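Local atomic coordinates of insulinase family protease (Yersinia pestis, PDB entry 3GO9), a protein that is a predicted protease of the insulinase (M16) family, whose active members use a bound zinc ion to hydrolyse peptide bonds. Residues L118-N123 against K129-W134; A83-A88 against L135-G140; D48-R53 against G218-R223. All coordinates share one frame; numbering follows the deposited sequence. Where two conformers were deposited one is given.

Interaction 1: L118-N123 against K129-W134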
ATOM      1  N   LEU A 118      -3.757 -15.819   4.621  1.00  6.84           N
ATOM      2  CA  LEU A 118      -4.502 -17.022   4.247  1.00  8.16           C
ATOM      3  C   LEU A 118      -5.847 -16.630   3.608  1.00  8.85           C
ATOM      4  O   LEU A 118      -6.488 -15.637   3.995  1.00 10.00           O
ATOM      5  CB  LEU A 118      -4.737 -17.933   5.444  1.00  8.14           C
ATOM      6  CG  LEU A 118      -3.545 -18.810   5.816  1.00 10.07           C
ATOM      7  CD1 LEU A 118      -3.510 -19.247   7.268  1.00 17.82           C
ATOM      8  CD2 LEU A 118      -3.600 -20.072   4.939  1.00 13.69           C
ATOM      9  N   SER A 119      -6.296 -17.410   2.632  1.00  9.09           N
ATOM     10  CA  SER A 119      -7.546 -17.194   1.923  1.00  9.38           C
ATOM     11  C   SER A 119      -8.208 -18.562   1.869  1.00 10.46           C
ATOM     12  O   SER A 119      -7.644 -19.471   1.228  1.00 10.21           O
ATOM     13  CB  SER A 119      -7.256 -16.736   0.472  1.00  8.90           C
ATOM     14  OG  SER A 119      -8.455 -16.728  -0.325  1.00  9.84           O
ATOM     15  N   LEU A 120      -9.321 -18.725   2.572  1.00 10.25           N
ATOM     16  CA  LEU A 120      -9.945 -20.015   2.764  1.00 11.02           C
ATOM     17  C   LEU A 120     -11.208 -20.093   1.945  1.00 11.85           C
ATOM     18  O   LEU A 120     -11.929 -19.114   1.740  1.00 11.42           O
ATOM     19  CB  LEU A 120     -10.336 -20.228   4.229  1.00 11.35           C
ATOM     20  CG  LEU A 120      -9.250 -20.000   5.243  1.00 10.99           C
ATOM     21  CD1 LEU A 120      -9.789 -20.231   6.650  1.00 14.59           C
ATOM     22  CD2 LEU A 120      -8.064 -20.910   4.931  1.00 11.96           C
ATOM     23  N   PRO A 121     -11.572 -21.302   1.522  1.00 12.06           N
ATOM     24  CA  PRO A 121     -12.859 -21.364   0.893  1.00 13.75           C
ATOM     25  C   PRO A 121     -13.986 -21.054   1.841  1.00 14.32           C
ATOM     26  O   PRO A 121     -13.890 -21.253   3.034  1.00 14.11           O
ATOM     27  CB  PRO A 121     -12.970 -22.830   0.428  1.00 13.35           C
ATOM     28  CG  PRO A 121     -11.726 -23.480   0.868  1.00 14.37           C
ATOM     29  CD  PRO A 121     -11.027 -22.613   1.840  1.00 13.38           C
ATOM     30  N   ASN A 122     -15.093 -20.634   1.264  1.00 18.34           N
ATOM     31  CA  ASN A 122     -16.264 -20.366   2.047  1.00 20.51           C
ATOM     32  C   ASN A 122     -16.844 -21.654   2.629  1.00 20.33           C
ATOM     33  O   ASN A 122     -16.607 -22.741   2.100  1.00 17.98           O
ATOM     34  CB  ASN A 122     -17.316 -19.641   1.201  1.00 21.98           C
ATOM     35  CG  ASN A 122     -18.082 -18.598   2.004  1.00 27.76           C
ATOM     36  OD1 ASN A 122     -18.289 -18.719   3.231  1.00 34.03           O
ATOM     37  ND2 ASN A 122     -18.442 -17.539   1.337  1.00 32.46           N
ATOM     38  N   ASN A 123     -17.500 -21.529   3.767  1.00 19.09           N
ATOM     39  CA  ASN A 123     -18.223 -22.668   4.349  1.00 19.65           C
ATOM     40  C   ASN A 123     -17.336 -23.867   4.655  1.00 18.22           C
ATOM     41  O   ASN A 123     -17.721 -25.019   4.438  1.00 15.92           O
ATOM     42  CB  ASN A 123     -19.401 -23.090   3.460  1.00 20.23           C
ATOM     43  CG  ASN A 123     -20.333 -24.047   4.184  1.00 24.86           C
ATOM     44  OD1 ASN A 123     -20.481 -23.955   5.411  1.00 31.78           O
ATOM     45  ND2 ASN A 123     -20.903 -25.004   3.461  1.00 30.35           N
ATOM     46  N   LYS A 129     -10.625 -23.217  11.485  1.00 11.59           N
ATOM     47  CA  LYS A 129      -9.943 -23.695  12.678  1.00 12.79           C
ATOM     48  C   LYS A 129      -8.461 -23.936  12.402  1.00 11.41           C
ATOM     49  O   LYS A 129      -7.620 -23.528  13.190  1.00 12.94           O
ATOM     50  CB  LYS A 129     -10.607 -24.973  13.219  1.00 13.73           C
ATOM     51  CG  LYS A 129      -9.860 -25.634  14.348  1.00 19.29           C
ATOM     52  CD  LYS A 129     -10.698 -26.698  15.075  1.00 23.77           C
ATOM     53  CE  LYS A 129      -9.803 -27.673  15.921  1.00 27.24           C
ATOM     54  NZ  LYS A 129     -10.244 -29.114  15.822  1.00 33.98           N
ATOM     55  N   ASP A 130      -8.152 -24.597  11.300  1.00 11.79           N
ATOM     56  CA  ASP A 130      -6.760 -24.903  10.934  1.00 11.78           C
ATOM     57  C   ASP A 130      -5.989 -23.620  10.713  1.00 11.24           C
ATOM     58  O   ASP A 130      -4.825 -23.497  11.144  1.00 11.64           O
ATOM     59  CB  ASP A 130      -6.648 -25.769   9.706  1.00 14.21           C
ATOM     60  CG  ASP A 130      -7.178 -27.181   9.926  1.00 19.94           C
ATOM     61  OD1 ASP A 130      -7.347 -27.570  11.096  1.00 23.44           O
ATOM     62  OD2 ASP A 130      -7.412 -27.874   8.894  1.00 25.36           O
ATOM     63  N   ALA A 131      -6.600 -22.669  10.020  1.00  9.83           N
ATOM     64  CA  ALA A 131      -5.924 -21.393   9.773  1.00  9.44           C
ATOM     65  C   ALA A 131      -5.558 -20.683  11.082  1.00 11.34           C
ATOM     66  O   ALA A 131      -4.458 -20.172  11.263  1.00 10.71           O
ATOM     67  CB  ALA A 131      -6.760 -20.473   8.900  1.00 11.45           C
ATOM     68  N   LEU A 132      -6.511 -20.619  11.994  1.00  9.91           N
ATOM     69  CA  LEU A 132      -6.228 -19.992  13.267  1.00 10.32           C
ATOM     70  C   LEU A 132      -5.154 -20.738  14.052  1.00 10.70           C
ATOM     71  O   LEU A 132      -4.354 -20.098  14.778  1.00 10.46           O
ATOM     72  CB  LEU A 132      -7.516 -19.818  14.089  1.00  9.97           C
ATOM     73  CG  LEU A 132      -8.571 -18.862  13.527  1.00  9.32           C
ATOM     74  CD1 LEU A 132      -9.753 -18.819  14.509  1.00 12.62           C
ATOM     75  CD2 LEU A 132      -8.041 -17.433  13.331  1.00 11.85           C
ATOM     76  N   ALA A 133      -5.102 -22.073  13.899  1.00  9.45           N
ATOM     77  CA  ALA A 133      -4.118 -22.888  14.579  1.00  9.25           C
ATOM     78  C   ALA A 133      -2.729 -22.607  13.976  1.00  8.84           C
ATOM     79  O   ALA A 133      -1.742 -22.464  14.732  1.00  9.44           O
ATOM     80  CB  ALA A 133      -4.516 -24.312  14.450  1.00  9.84           C
ATOM     81  N   TRP A 134      -2.653 -22.484  12.648  1.00  9.11           N
ATOM     82  CA  TRP A 134      -1.392 -22.205  11.990  1.00  8.13           C
ATOM     83  C   TRP A 134      -0.905 -20.819  12.427  1.00  7.49           C
ATOM     84  O   TRP A 134       0.259 -20.608  12.731  1.00  7.62           O
ATOM     85  CB  TRP A 134      -1.475 -22.272  10.457  1.00  9.03           C
ATOM     86  CG  TRP A 134      -0.140 -22.128   9.803  1.00  7.89           C
ATOM     87  CD1 TRP A 134       0.807 -23.111   9.662  1.00  8.97           C
ATOM     88  CD2 TRP A 134       0.455 -20.923   9.269  1.00  7.38           C
ATOM     89  NE1 TRP A 134       1.930 -22.596   9.033  1.00 10.82           N
ATOM     90  CE2 TRP A 134       1.716 -21.270   8.768  1.00  9.41           C
ATOM     91  CE3 TRP A 134       0.029 -19.590   9.157  1.00 11.44           C
ATOM     92  CZ2 TRP A 134       2.554 -20.348   8.181  1.00  8.92           C
ATOM     93  CZ3 TRP A 134       0.867 -18.667   8.512  1.00 12.35           C
ATOM     94  CH2 TRP A 134       2.128 -19.070   8.058  1.00 10.01           C
TER
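Two leucine methyls, CD1 of Leu-118 and CD1 of Leu-120, come down on the single methyl of Ala-131 where a β-α unit folds back on itself. Strand 114-120 of the insulinase-family sheet ends, the chain turns, and helix 125-140 returns across the sheet almost antiparallel to the strand, the local axes making 168° with a separation of 10.0 Å. Residues two apart on a strand point to the same face, which explains why Leu-118 and Leu-120 both reach the helix while Ser-119 between them turns to the other face and hydrogen-bonds Glu-51. Each leucine holds CG beside its own backbone N and opposite the carbonyl carbon, and each stretches CD1 outward, anti to CA. The branch that touches is thus the one reaching farthest from the strand. Ala-131 CB sits 3.8 Å from Leu-118 CD1 and an equal 3.8 Å from Leu-120 CD1, bridging the two like a short peg. Alanine suits this position because a one-carbon side chain lets the backbone of the helix come close to the sheet, Leu-118 and Ala-131 having CA atoms 7.2 Å apart. Three residues on, about one turn of the helix, Trp-134 swings its indole away from its backbone N (chi1 -174°) and down beside the strand. The indole is tied at both its polar and its aromatic parts: NE1 donates to the carbonyl O of Ala-78, and the ring meets Trp-94 of helix 87-95 edge-to-face. Leu-118 also touches Trp-94, so the leucine is in contact with both tryptophans. Its CD1 reaches the benzo half of Trp-134 obliquely, stopping 4.0 Å from CE3.

Interaction 2: A83-A88 against L135-G140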
ATOM      1  N   ALA A  83       3.539 -26.717  14.893  1.00 10.42           N
ATOM      2  CA  ALA A  83       3.367 -27.638  16.049  1.00 12.70           C
ATOM      3  C   ALA A  83       2.018 -28.382  16.074  1.00 12.43           C
ATOM      4  O   ALA A  83       1.974 -29.563  16.497  1.00 15.61           O
ATOM      5  CB  ALA A  83       3.588 -26.914  17.372  1.00 13.24           C
ATOM      6  N   SER A  84       0.941 -27.772  15.596  1.00 11.63           N
ATOM      7  CA  SER A  84      -0.383 -28.365  15.649  1.00 13.55           C
ATOM      8  C   SER A  84      -0.694 -29.255  14.444  1.00 12.15           C
ATOM      9  O   SER A  84      -1.810 -29.768  14.341  1.00 14.82           O
ATOM     10  CB  SER A  84      -1.450 -27.295  15.710  1.00 14.28           C
ATOM     11  OG  SER A  84      -1.316 -26.459  16.857  1.00 16.60           O
ATOM     12  N   PHE A  85       0.274 -29.454  13.574  1.00 12.64           N
ATOM     13  CA  PHE A  85       0.032 -30.101  12.280  1.00 11.90           C
ATOM     14  C   PHE A  85       0.982 -31.257  11.991  1.00 12.04           C
ATOM     15  O   PHE A  85       2.190 -31.155  12.153  1.00 11.11           O
ATOM     16  CB  PHE A  85       0.263 -29.103  11.145  1.00 12.21           C
ATOM     17  CG  PHE A  85      -0.722 -27.997  11.120  1.00 11.01           C
ATOM     18  CD1 PHE A  85      -1.758 -27.984  10.209  1.00 13.43           C
ATOM     19  CD2 PHE A  85      -0.608 -26.917  11.989  1.00 11.87           C
ATOM     20  CE1 PHE A  85      -2.689 -26.939  10.169  1.00 12.38           C
ATOM     21  CE2 PHE A  85      -1.570 -25.862  11.944  1.00 12.06           C
ATOM     22  CZ  PHE A  85      -2.618 -25.917  11.045  1.00 10.69           C
ATOM     23  N   THR A  86       0.450 -32.359  11.474  1.00 13.30           N
ATOM     24  CA  THR A  86       1.307 -33.282  10.727  1.00 12.58           C
ATOM     25  C   THR A  86       1.697 -32.665   9.374  1.00 12.02           C
ATOM     26  O   THR A  86       1.052 -31.735   8.911  1.00 11.10           O
ATOM     27  CB  THR A  86       0.588 -34.618  10.432  1.00 13.87           C
ATOM     28  OG1 THR A  86      -0.496 -34.392   9.529  1.00 14.08           O
ATOM     29  CG2 THR A  86       0.096 -35.248  11.735  1.00 16.01           C
ATOM     30  N   PRO A  87       2.784 -33.142   8.728  1.00 13.54           N
ATOM     31  CA  PRO A  87       3.091 -32.705   7.378  1.00 14.34           C
ATOM     32  C   PRO A  87       1.868 -32.721   6.420  1.00 13.72           C
ATOM     33  O   PRO A  87       1.644 -31.738   5.647  1.00 11.75           O
ATOM     34  CB  PRO A  87       4.171 -33.702   6.944  1.00 15.28           C
ATOM     35  CG  PRO A  87       4.814 -34.058   8.196  1.00 15.00           C
ATOM     36  CD  PRO A  87       3.759 -34.152   9.201  1.00 14.59           C
ATOM     37  N   ALA A  88       1.071 -33.794   6.498  1.00 14.50           N
ATOM     38  CA  ALA A  88      -0.110 -33.912   5.650  1.00 14.43           C
ATOM     39  C   ALA A  88      -1.134 -32.837   5.936  1.00 14.45           C
ATOM     40  O   ALA A  88      -1.692 -32.225   5.013  1.00 14.94           O
ATOM     41  CB  ALA A  88      -0.746 -35.340   5.754  1.00 14.25           C
ATOM     42  N   LEU A 135      -1.818 -19.864  12.472  1.00  7.18           N
ATOM     43  CA  LEU A 135      -1.446 -18.485  12.808  1.00  7.84           C
ATOM     44  C   LEU A 135      -1.034 -18.383  14.291  1.00  9.40           C
ATOM     45  O   LEU A 135      -0.099 -17.624  14.622  1.00 10.19           O
ATOM     46  CB  LEU A 135      -2.568 -17.504  12.529  1.00  9.80           C
ATOM     47  CG  LEU A 135      -2.843 -17.279  11.037  1.00  9.43           C
ATOM     48  CD1 LEU A 135      -4.214 -16.595  10.839  1.00 11.42           C
ATOM     49  CD2 LEU A 135      -1.760 -16.469  10.357  1.00  9.68           C
ATOM     50  N   SER A 136      -1.726 -19.102  15.165  1.00  8.88           N
ATOM     51  CA  SER A 136      -1.328 -19.138  16.614  1.00 10.11           C
ATOM     52  C   SER A 136      -0.063 -19.925  16.886  1.00 10.05           C
ATOM     53  O   SER A 136       0.754 -19.519  17.728  1.00 10.81           O
ATOM     54  CB  SER A 136      -2.486 -19.517  17.516  1.00 12.62           C
ATOM     55  OG  SER A 136      -3.046 -20.773  17.201  1.00 13.85           O
ATOM     56  N   ASP A 137       0.143 -21.018  16.175  1.00  9.15           N
ATOM     57  CA  ASP A 137       1.448 -21.704  16.193  1.00  8.24           C
ATOM     58  C   ASP A 137       2.550 -20.728  15.791  1.00  8.48           C
ATOM     59  O   ASP A 137       3.605 -20.651  16.435  1.00 11.06           O
ATOM     60  CB  ASP A 137       1.509 -22.891  15.197  1.00  8.33           C
ATOM     61  CG  ASP A 137       0.711 -24.131  15.590  1.00 10.18           C
ATOM     62  OD1 ASP A 137       0.177 -24.236  16.736  1.00 11.81           O
ATOM     63  OD2 ASP A 137       0.720 -25.063  14.712  1.00 10.74           O
ATOM     64  N   THR A 138       2.335 -19.975  14.710  1.00  8.00           N
ATOM     65  CA  THR A 138       3.358 -19.091  14.226  1.00  8.18           C
ATOM     66  C   THR A 138       3.618 -17.936  15.227  1.00  8.50           C
ATOM     67  O   THR A 138       4.781 -17.572  15.499  1.00 11.01           O
ATOM     68  CB  THR A 138       2.909 -18.523  12.886  1.00  7.98           C
ATOM     69  OG1 THR A 138       2.772 -19.590  11.928  1.00  8.12           O
ATOM     70  CG2 THR A 138       3.893 -17.540  12.343  1.00 10.96           C
ATOM     71  N   ALA A 139       2.531 -17.413  15.777  1.00  8.39           N
ATOM     72  CA  ALA A 139       2.575 -16.213  16.649  1.00  9.08           C
ATOM     73  C   ALA A 139       3.280 -16.503  17.939  1.00  9.51           C
ATOM     74  O   ALA A 139       4.003 -15.620  18.469  1.00 10.83           O
ATOM     75  CB  ALA A 139       1.192 -15.709  16.956  1.00  9.31           C
ATOM     76  N   GLY A 140       3.088 -17.693  18.477  1.00  9.76           N
ATOM     77  CA  GLY A 140       3.614 -18.026  19.812  1.00 11.82           C
ATOM     78  C   GLY A 140       4.393 -19.289  20.016  1.00 13.20           C
ATOM     79  O   GLY A 140       4.939 -19.464  21.115  1.00 13.85           O
TER
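Asp-137 OD2 is gripped by two hydrogen bonds, one from the backbone N of Ser-84 and one from the hydroxyl of Ser-82, two residues earlier. The N-H of Ser-84 points almost straight at OD2, at 2.9 Å and 161°, arriving on the syn side but tilted 30° out of the carboxylate plane. The other oxygen is taken by the same serine: Ser-84 OG donates to the syn lone pair of Asp-137 OD1 over 2.7 Å. One residue therefore holds both arms of the carboxylate, one with its main chain and one with its side chain. This is possible because OG of Ser-84 is folded back beside its own backbone N, where the two donors lie close enough together to serve one oxygen each. Serine is apt here because its short side chain keeps the hydroxyl close to the backbone N-H. Phe-85 adds a weaker contact. Its ring presents an edge to the acid, CD2 lying 3.6 Å from Asp-137 OD2 with that oxygen in the ring plane, and the ring stands 88° from the carboxylate. The slightly positive ring hydrogens would suit the anion better than the electron-rich face. With these donors around it, the buried acid is probably ionised and held from rotating. Beyond the phenylalanine, Thr-86 is the N-cap of helix 87-95, and its backbone N donates to Gln-89 OE1, as in a capping box. The carboxylate thus pins the link before helix 87-95 to the C-terminal end of helix 125-140, whose other flank meets Tyr-116 of strand 114-120, Leu-214 of strand 212-218 and Phe-233 of helix 222-233.

Interaction 3: D48-R53 against G218-R223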
ATOM      1  N   ASP A  48     -18.035 -15.939  -1.009  1.00 14.50           N
ATOM      2  CA  ASP A  48     -16.681 -15.565  -1.332  1.00 12.47           C
ATOM      3  C   ASP A  48     -15.697 -16.165  -0.281  1.00 11.36           C
ATOM      4  O   ASP A  48     -16.069 -16.579   0.817  1.00 10.99           O
ATOM      5  CB  ASP A  48     -16.621 -14.049  -1.330  1.00 13.31           C
ATOM      6  CG  ASP A  48     -15.582 -13.489  -2.236  1.00 14.54           C
ATOM      7  OD1 ASP A  48     -14.685 -14.241  -2.747  1.00 19.00           O
ATOM      8  OD2 ASP A  48     -15.652 -12.251  -2.413  1.00 13.47           O
ATOM      9  N   ARG A  49     -14.431 -16.190  -0.638  1.00 10.80           N
ATOM     10  CA  ARG A  49     -13.394 -16.752   0.227  1.00  8.76           C
ATOM     11  C   ARG A  49     -13.199 -15.888   1.484  1.00 10.03           C
ATOM     12  O   ARG A  49     -13.468 -14.652   1.488  1.00 11.68           O
ATOM     13  CB  ARG A  49     -12.077 -16.875  -0.563  1.00 10.31           C
ATOM     14  CG  ARG A  49     -12.143 -17.932  -1.708  1.00  9.94           C
ATOM     15  CD  ARG A  49     -10.803 -18.162  -2.290  1.00 10.06           C
ATOM     16  NE  ARG A  49      -9.890 -18.999  -1.501  1.00 10.48           N
ATOM     17  CZ  ARG A  49      -9.860 -20.337  -1.500  1.00 10.54           C
ATOM     18  NH1 ARG A  49     -10.722 -21.020  -2.253  1.00 13.25           N
ATOM     19  NH2 ARG A  49      -8.976 -21.002  -0.805  1.00 13.02           N
ATOM     20  N   ILE A  50     -12.778 -16.554   2.549  1.00  9.31           N
ATOM     21  CA  ILE A  50     -12.584 -15.891   3.855  1.00  8.93           C
ATOM     22  C   ILE A  50     -11.151 -15.502   3.866  1.00  8.16           C
ATOM     23  O   ILE A  50     -10.263 -16.378   3.771  1.00  9.32           O
ATOM     24  CB  ILE A  50     -12.893 -16.818   4.998  1.00  9.57           C
ATOM     25  CG1 ILE A  50     -14.288 -17.417   4.889  1.00 12.20           C
ATOM     26  CG2 ILE A  50     -12.666 -16.163   6.386  1.00 11.74           C
ATOM     27  CD1 ILE A  50     -15.347 -16.431   4.613  1.00 13.52           C
ATOM     28  N   GLU A  51     -10.876 -14.199   4.073  1.00  7.96           N
ATOM     29  CA  GLU A  51      -9.508 -13.683   4.069  1.00  7.31           C
ATOM     30  C   GLU A  51      -9.025 -13.377   5.480  1.00  8.24           C
ATOM     31  O   GLU A  51      -9.702 -12.697   6.219  1.00  8.08           O
ATOM     32  CB  GLU A  51      -9.403 -12.420   3.213  1.00  7.39           C
ATOM     33  CG  GLU A  51      -9.812 -12.615   1.750  1.00  7.94           C
ATOM     34  CD  GLU A  51      -8.842 -13.512   0.995  1.00  9.61           C
ATOM     35  OE1 GLU A  51      -7.624 -13.442   1.285  1.00  9.67           O
ATOM     36  OE2 GLU A  51      -9.285 -14.267   0.075  1.00 10.47           O
ATOM     37  N   LEU A  52      -7.843 -13.899   5.828  1.00  6.72           N
ATOM     38  CA  LEU A  52      -7.224 -13.655   7.111  1.00  7.76           C
ATOM     39  C   LEU A  52      -5.856 -13.010   6.896  1.00  6.53           C
ATOM     40  O   LEU A  52      -5.051 -13.444   6.040  1.00  8.09           O
ATOM     41  CB  LEU A  52      -7.069 -14.969   7.900  1.00  7.86           C
ATOM     42  CG  LEU A  52      -8.344 -15.718   8.285  1.00 10.84           C
ATOM     43  CD1 LEU A  52      -8.704 -16.675   7.207  1.00 15.25           C
ATOM     44  CD2 LEU A  52      -8.054 -16.520   9.540  1.00 18.20           C
ATOM     45  N   ARG A  53      -5.528 -12.014   7.713  1.00  7.84           N
ATOM     46  CA  ARG A  53      -4.230 -11.383   7.637  1.00  8.12           C
ATOM     47  C   ARG A  53      -3.731 -11.211   9.073  1.00  9.08           C
ATOM     48  O   ARG A  53      -4.477 -10.710   9.928  1.00  9.74           O
ATOM     49  CB  ARG A  53      -4.301 -10.011   6.934  1.00  7.82           C
ATOM     50  CG  ARG A  53      -4.847 -10.105   5.555  1.00  6.55           C
ATOM     51  CD  ARG A  53      -3.870 -10.648   4.534  1.00  9.32           C
ATOM     52  NE  ARG A  53      -4.515 -10.499   3.235  1.00  9.53           N
ATOM     53  CZ  ARG A  53      -5.400 -11.358   2.726  1.00  8.56           C
ATOM     54  NH1 ARG A  53      -5.675 -12.498   3.307  1.00  8.79           N
ATOM     55  NH2 ARG A  53      -6.067 -11.068   1.622  1.00  8.95           N
ATOM     56  N   GLY A 218     -15.059 -11.704   5.671  1.00  8.62           N
ATOM     57  CA  GLY A 218     -15.804 -12.780   5.037  1.00  9.52           C
ATOM     58  C   GLY A 218     -17.130 -13.019   5.663  1.00  9.68           C
ATOM     59  O   GLY A 218     -17.522 -12.365   6.623  1.00  9.77           O
ATOM     60  N   ASN A 219     -17.876 -13.959   5.088  1.00 10.29           N
ATOM     61  CA  ASN A 219     -19.215 -14.239   5.587  1.00 12.27           C
ATOM     62  C   ASN A 219     -19.057 -15.212   6.716  1.00 15.12           C
ATOM     63  O   ASN A 219     -19.299 -16.411   6.567  1.00 17.50           O
ATOM     64  CB  ASN A 219     -20.109 -14.816   4.493  1.00 12.86           C
ATOM     65  CG  ASN A 219     -21.530 -15.070   5.009  1.00 11.31           C
ATOM     66  OD1 ASN A 219     -22.021 -14.337   5.864  1.00 17.01           O
ATOM     67  ND2 ASN A 219     -22.222 -16.047   4.411  1.00 15.87           N
ATOM     68  N   VAL A 220     -18.585 -14.701   7.839  1.00 15.69           N
ATOM     69  CA  VAL A 220     -18.315 -15.520   8.968  1.00 16.90           C
ATOM     70  C   VAL A 220     -19.348 -15.259  10.060  1.00 17.15           C
ATOM     71  O   VAL A 220     -20.088 -14.305   9.986  1.00 16.84           O
ATOM     72  CB  VAL A 220     -16.905 -15.259   9.504  1.00 17.50           C
ATOM     73  CG1 VAL A 220     -15.890 -15.458   8.402  1.00 17.37           C
ATOM     74  CG2 VAL A 220     -16.782 -13.894   9.974  1.00 15.40           C
ATOM     75  N   ASP A 221     -19.305 -16.101  11.089  1.00 17.47           N
ATOM     76  CA  ASP A 221     -20.130 -15.978  12.279  1.00 17.62           C
ATOM     77  C   ASP A 221     -19.331 -15.141  13.273  1.00 17.86           C
ATOM     78  O   ASP A 221     -18.399 -15.620  13.856  1.00 17.14           O
ATOM     79  CB  ASP A 221     -20.448 -17.402  12.783  1.00 18.31           C
ATOM     80  CG  ASP A 221     -21.241 -17.427  14.101  1.00 19.63           C
ATOM     81  OD1 ASP A 221     -21.199 -16.428  14.867  1.00 21.90           O
ATOM     82  OD2 ASP A 221     -21.950 -18.471  14.311  1.00 23.47           O
ATOM     83  N   SER A 222     -19.684 -13.880  13.418  1.00 17.28           N
ATOM     84  CA  SER A 222     -18.833 -12.949  14.160  0.60 17.51           C
ATOM     85  C   SER A 222     -18.780 -13.298  15.636  1.00 16.84           C
ATOM     86  O   SER A 222     -17.790 -12.975  16.331  1.00 15.16           O
ATOM     87  CB  SER A 222     -19.270 -11.491  13.981  0.60 19.12           C
ATOM     88  OG  SER A 222     -20.420 -11.152  14.732  0.60 21.74           O
ATOM     89  N   ARG A 223     -19.849 -13.929  16.146  1.00 13.82           N
ATOM     90  CA  ARG A 223     -19.856 -14.294  17.555  1.00 14.63           C
ATOM     91  C   ARG A 223     -18.904 -15.451  17.781  1.00 13.47           C
ATOM     92  O   ARG A 223     -18.047 -15.383  18.715  1.00 14.15           O
ATOM     93  CB  ARG A 223     -21.292 -14.611  18.048  1.00 13.30           C
ATOM     94  CG  ARG A 223     -21.348 -14.851  19.569  1.00 15.57           C
ATOM     95  CD  ARG A 223     -22.807 -15.051  20.015  1.00 15.19           C
ATOM     96  NE  ARG A 223     -23.326 -16.194  19.279  1.00 12.94           N
ATOM     97  CZ  ARG A 223     -24.557 -16.302  18.760  1.00 12.80           C
ATOM     98  NH1 ARG A 223     -24.844 -17.395  18.085  1.00 14.41           N
ATOM     99  NH2 ARG A 223     -25.486 -15.369  18.893  1.00 11.09           N
TER
HETATM  100  O   HOH W   1     -17.445 -14.691   2.412  1.00 13.29           O
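Ile-50 puts both of its branches against the chain leaving strand 212-218. Its CD1 lies 3.7 Å from Gly-218 CA and 3.6 Å from Asn-219 N, while CG2 meets Val-220 CG1 at 3.9 Å. The isoleucine side chain bends twice to do this: CG1 sits beside the backbone N, and chi2 of -48° folds CD1 back over the glycine. Gly-218 fits because it has no side chain to fill the place of that methyl, and its phi of 158° is itself a glycine conformation. A water bridges the backbones, donating to Asp-48 O and accepting from Asn-219 N. Asn-219 forms the centre of an inverse gamma turn, closed by a weak bond from Val-220 N to Gly-218 O, and its ND2 holds Pro-46 O. Farther out, Asp-48 pairs with Arg-45, and NH1 and NH2 of Arg-53 both hold OE1 of Glu-51 in an end-on salt bridge. Asp-221 N-caps helix 222-233. Backbone bonds join Ile-50 to Leu-120 and Glu-51 to Val-217, so the contact marks where the central antiparallel neighbours 50-56 and 212-218 come to the end of their pairing in the M16 α/β sheet.

From the N terminus, residues 48-53 open the widest loop, which closes only at 218-223 in interaction 3. Within it, 83-88 starts a second loop that ends at 135-140 in interaction 2, and inside that 118-123 meets 129-134 in interaction 1, the shortest closure. The three are nested without crossing. Interactions 1 and 2 share helix 125-140, and Phe-85 packs against its backbone near Asp-130 and Trp-134. Interactions 1 and 3 meet through neighbouring strands 114-120 and 50-56. Leu-135 touching Leu-52 joins 2 to 3. Together they tie the helical layer to the sheet, bringing in a strand that follows much later in the sequence.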